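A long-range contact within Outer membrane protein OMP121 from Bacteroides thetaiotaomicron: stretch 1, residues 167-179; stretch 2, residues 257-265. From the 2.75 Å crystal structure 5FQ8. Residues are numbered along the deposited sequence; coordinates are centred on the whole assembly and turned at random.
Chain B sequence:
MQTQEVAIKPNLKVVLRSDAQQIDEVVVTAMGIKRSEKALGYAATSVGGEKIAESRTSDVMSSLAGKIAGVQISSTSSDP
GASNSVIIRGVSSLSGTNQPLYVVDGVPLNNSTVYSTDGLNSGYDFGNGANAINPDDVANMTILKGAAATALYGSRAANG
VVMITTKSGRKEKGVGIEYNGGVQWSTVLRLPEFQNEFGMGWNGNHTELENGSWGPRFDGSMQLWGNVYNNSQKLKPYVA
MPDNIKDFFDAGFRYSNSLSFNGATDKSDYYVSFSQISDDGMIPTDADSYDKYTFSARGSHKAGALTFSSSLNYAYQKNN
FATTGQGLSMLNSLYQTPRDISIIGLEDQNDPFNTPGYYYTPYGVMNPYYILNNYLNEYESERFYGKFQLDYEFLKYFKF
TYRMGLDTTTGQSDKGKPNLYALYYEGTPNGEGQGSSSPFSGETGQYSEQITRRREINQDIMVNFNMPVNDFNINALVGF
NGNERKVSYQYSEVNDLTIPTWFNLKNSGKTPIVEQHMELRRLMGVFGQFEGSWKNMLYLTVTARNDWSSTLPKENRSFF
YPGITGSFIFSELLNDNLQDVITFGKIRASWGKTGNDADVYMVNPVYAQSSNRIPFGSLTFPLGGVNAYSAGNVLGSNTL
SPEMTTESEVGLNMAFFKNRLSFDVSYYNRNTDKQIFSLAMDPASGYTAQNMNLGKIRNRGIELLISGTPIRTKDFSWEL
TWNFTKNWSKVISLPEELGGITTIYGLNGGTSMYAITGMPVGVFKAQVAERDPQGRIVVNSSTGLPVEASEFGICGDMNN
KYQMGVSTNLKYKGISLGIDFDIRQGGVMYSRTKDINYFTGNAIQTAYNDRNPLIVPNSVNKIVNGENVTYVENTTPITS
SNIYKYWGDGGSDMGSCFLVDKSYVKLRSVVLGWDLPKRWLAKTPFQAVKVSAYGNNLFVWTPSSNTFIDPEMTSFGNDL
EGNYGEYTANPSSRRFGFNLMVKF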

# COMPACT_ATOMS: atom_id res chain seq x y z
N LYS B 167 -15.52 19.12 36.45
CA LYS B 167 -16.38 19.08 37.62
C LYS B 167 -15.99 17.94 38.56
O LYS B 167 -15.51 16.90 38.13
CB LYS B 167 -17.84 18.91 37.20
CG LYS B 167 -18.44 20.10 36.49
CD LYS B 167 -19.70 19.72 35.76
CE LYS B 167 -20.41 20.92 35.19
NZ LYS B 167 -21.68 20.57 34.51
N SER B 168 -16.20 18.16 39.86
CA SER B 168 -15.90 17.15 40.86
C SER B 168 -17.15 16.69 41.58
O SER B 168 -18.12 16.29 40.95
CB SER B 168 -14.88 17.67 41.86
OG SER B 168 -13.77 18.23 41.20
N GLY B 169 -17.15 16.75 42.91
CA GLY B 169 -18.14 16.08 43.72
C GLY B 169 -19.16 17.01 44.37
O GLY B 169 -19.05 18.23 44.37
N ARG B 170 -20.18 16.37 44.94
CA ARG B 170 -21.30 17.00 45.62
C ARG B 170 -20.89 17.33 47.10
O ARG B 170 -19.74 17.72 47.26
CB ARG B 170 -22.49 16.07 45.44
CG ARG B 170 -23.28 16.27 44.19
CD ARG B 170 -24.47 15.35 44.21
NE ARG B 170 -24.37 14.40 45.32
CZ ARG B 170 -25.36 13.62 45.74
NH1 ARG B 170 -26.54 13.66 45.14
NH2 ARG B 170 -25.16 12.78 46.76
N LYS B 171 -21.70 17.22 48.17
CA LYS B 171 -23.04 16.65 48.30
C LYS B 171 -24.11 17.63 47.82
O LYS B 171 -23.91 18.84 47.83
CB LYS B 171 -23.30 16.20 49.73
CG LYS B 171 -22.74 14.82 50.04
CD LYS B 171 -22.85 14.48 51.52
CE LYS B 171 -24.01 13.55 51.80
NZ LYS B 171 -25.14 13.81 50.86
N GLU B 172 -25.23 17.09 47.37
CA GLU B 172 -26.35 17.87 46.85
C GLU B 172 -27.63 17.09 47.15
O GLU B 172 -27.66 16.23 48.03
CB GLU B 172 -26.17 18.12 45.34
CG GLU B 172 -25.99 19.57 44.92
CD GLU B 172 -26.09 19.74 43.41
OE1 GLU B 172 -25.43 18.99 42.66
OE2 GLU B 172 -26.85 20.63 42.97
N LYS B 173 -28.69 17.40 46.41
CA LYS B 173 -29.94 16.66 46.49
C LYS B 173 -30.35 16.32 45.08
O LYS B 173 -30.41 17.21 44.24
CB LYS B 173 -31.03 17.49 47.17
CG LYS B 173 -30.87 17.69 48.66
CD LYS B 173 -31.97 18.62 49.16
CE LYS B 173 -32.73 18.03 50.36
NZ LYS B 173 -31.90 17.97 51.58
N GLY B 174 -30.63 15.05 44.79
CA GLY B 174 -30.54 13.97 45.75
C GLY B 174 -29.58 12.85 45.37
O GLY B 174 -28.72 12.50 46.16
N VAL B 175 -29.71 12.28 44.17
CA VAL B 175 -28.86 11.16 43.79
C VAL B 175 -27.63 11.57 42.99
O VAL B 175 -26.63 10.85 43.01
CB VAL B 175 -29.64 10.09 43.01
CG1 VAL B 175 -30.82 9.61 43.81
CG2 VAL B 175 -30.09 10.66 41.70
N GLY B 176 -27.67 12.70 42.30
CA GLY B 176 -26.49 13.21 41.63
C GLY B 176 -26.36 12.82 40.18
O GLY B 176 -25.26 12.60 39.69
N ILE B 177 -27.49 12.73 39.47
CA ILE B 177 -27.52 12.36 38.07
C ILE B 177 -28.04 13.55 37.28
O ILE B 177 -29.16 14.00 37.52
CB ILE B 177 -28.40 11.14 37.82
CG1 ILE B 177 -27.91 9.93 38.60
CG2 ILE B 177 -28.45 10.82 36.34
CD1 ILE B 177 -28.84 8.75 38.49
N GLU B 178 -27.24 14.03 36.34
CA GLU B 178 -27.64 15.08 35.41
C GLU B 178 -27.65 14.55 33.99
O GLU B 178 -26.64 14.03 33.53
CB GLU B 178 -26.70 16.27 35.51
CG GLU B 178 -27.04 17.39 34.57
CD GLU B 178 -26.04 18.50 34.64
OE1 GLU B 178 -25.25 18.51 35.60
OE2 GLU B 178 -26.04 19.36 33.74
N TYR B 179 -28.78 14.68 33.32
CA TYR B 179 -28.92 14.29 31.92
C TYR B 179 -29.11 15.52 31.05
O TYR B 179 -29.83 16.43 31.43
CB TYR B 179 -30.09 13.35 31.75
CG TYR B 179 -30.49 13.10 30.32
CD1 TYR B 179 -29.69 12.37 29.46
CD2 TYR B 179 -31.70 13.56 29.83
CE1 TYR B 179 -30.07 12.13 28.17
CE2 TYR B 179 -32.09 13.32 28.55
CZ TYR B 179 -31.27 12.60 27.71
OH TYR B 179 -31.66 12.35 26.42
N ASN B 257 -26.80 12.88 23.50
CA ASN B 257 -27.21 12.33 24.79
C ASN B 257 -26.03 12.45 25.73
O ASN B 257 -24.95 11.94 25.42
CB ASN B 257 -27.66 10.87 24.68
CG ASN B 257 -28.98 10.70 23.97
OD1 ASN B 257 -30.02 10.95 24.53
ND2 ASN B 257 -28.93 10.28 22.74
N SER B 258 -26.22 13.09 26.87
CA SER B 258 -25.15 13.25 27.85
C SER B 258 -25.66 12.92 29.25
O SER B 258 -26.73 13.39 29.64
CB SER B 258 -24.59 14.65 27.83
OG SER B 258 -23.68 14.83 28.89
N LEU B 259 -24.89 12.13 29.99
CA LEU B 259 -25.23 11.71 31.34
C LEU B 259 -24.06 12.00 32.28
O LEU B 259 -22.91 12.04 31.85
CB LEU B 259 -25.57 10.23 31.37
CG LEU B 259 -26.72 9.70 32.20
CD1 LEU B 259 -28.00 10.19 31.62
CD2 LEU B 259 -26.69 8.20 32.14
N SER B 260 -24.34 12.18 33.57
CA SER B 260 -23.26 12.30 34.53
C SER B 260 -23.71 11.82 35.90
O SER B 260 -24.89 11.90 36.23
CB SER B 260 -22.74 13.74 34.60
OG SER B 260 -23.54 14.50 35.46
N PHE B 261 -22.76 11.30 36.68
CA PHE B 261 -23.02 10.73 38.00
C PHE B 261 -22.02 11.30 39.00
O PHE B 261 -20.82 11.31 38.73
CB PHE B 261 -22.92 9.20 38.00
CG PHE B 261 -23.94 8.51 37.15
CD1 PHE B 261 -23.71 8.34 35.80
CD2 PHE B 261 -25.09 8.00 37.70
CE1 PHE B 261 -24.63 7.70 35.01
CE2 PHE B 261 -26.02 7.35 36.91
CZ PHE B 261 -25.78 7.20 35.56
N ASN B 262 -22.51 11.71 40.16
CA ASN B 262 -21.80 12.64 41.03
C ASN B 262 -22.09 12.30 42.48
O ASN B 262 -23.14 11.74 42.82
CB ASN B 262 -22.24 14.07 40.68
CG ASN B 262 -21.61 15.12 41.56
OD1 ASN B 262 -20.79 14.84 42.43
ND2 ASN B 262 -21.99 16.36 41.32
N GLY B 263 -21.16 12.67 43.35
CA GLY B 263 -21.33 12.43 44.77
C GLY B 263 -20.04 12.76 45.47
O GLY B 263 -18.99 12.86 44.84
N ALA B 264 -20.12 12.93 46.78
CA ALA B 264 -18.91 13.24 47.51
C ALA B 264 -19.12 13.02 48.99
O ALA B 264 -20.24 12.86 49.47
CB ALA B 264 -18.44 14.68 47.26
N THR B 265 -18.01 13.03 49.71
CA THR B 265 -18.01 12.96 51.16
C THR B 265 -17.10 14.05 51.69
O THR B 265 -16.64 14.89 50.92
CB THR B 265 -17.54 11.60 51.64
OG1 THR B 265 -16.14 11.48 51.36
CG2 THR B 265 -18.27 10.50 50.91

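How do the two backbones lie against each other? They run antiparallel: the strand that includes Glu178 and Tyr179 lies beside the strand that runs through Asn257 to Phe261, their directions 168° apart and their axes 4.8 Å apart at closest approach. Glu178 N donates to Ser260 O at 3.2 Å, and Ser260 N returns a weak bond to Glu178 O at 3.0 Å, its angle bent to 124°. Beside these links alpha carbons approach carbonyls: Ile177 CA sits 3.2 Å from Ser260 O, the oxygen that also accepts from Glu178 N.

What does Tyr179 gain from its position? Its ring shares a face of the sheet with Leu259, and Tyr179 CD1 touches Leu259 CD1 at 3.5 Å, an apolar contact. The phenol then reaches past this neighbour to a polar one: Tyr179 OH donates to Asn257 OD1 at 2.9 Å, with the amide oxygen near the plane of the ring. On the same face Ile177 CD1 meets Phe261 CE2 at 3.5 Å, extending the apolar seam.

Why does Asn262 cover the most surface? Its side chain points toward stretch 1 and lies against Gly169 and Arg170, while its backbone meets Gly176, with Gly176 O 2.9 Å from Asn262 N. A beta carbon on Gly176 would clash with Asn262 O, and the backbone angles of Gly176 by themselves call for glycine. Asn262 O also lies over one face of the Arg170 guanidinium, whose NH1 donates to Gly174 O at 2.7 Å within its own stretch, although this arginine is poorly ordered.

How does so small a residue as Ala264 contribute? Its methyl points toward stretch 1 and packs on backbone, with Ala264 CB 3.3 Å from Arg170 O. Gly169 lies close as well, its C 3.8 Å from Ala264 CB; a beta carbon on Gly169 would collide with that methyl.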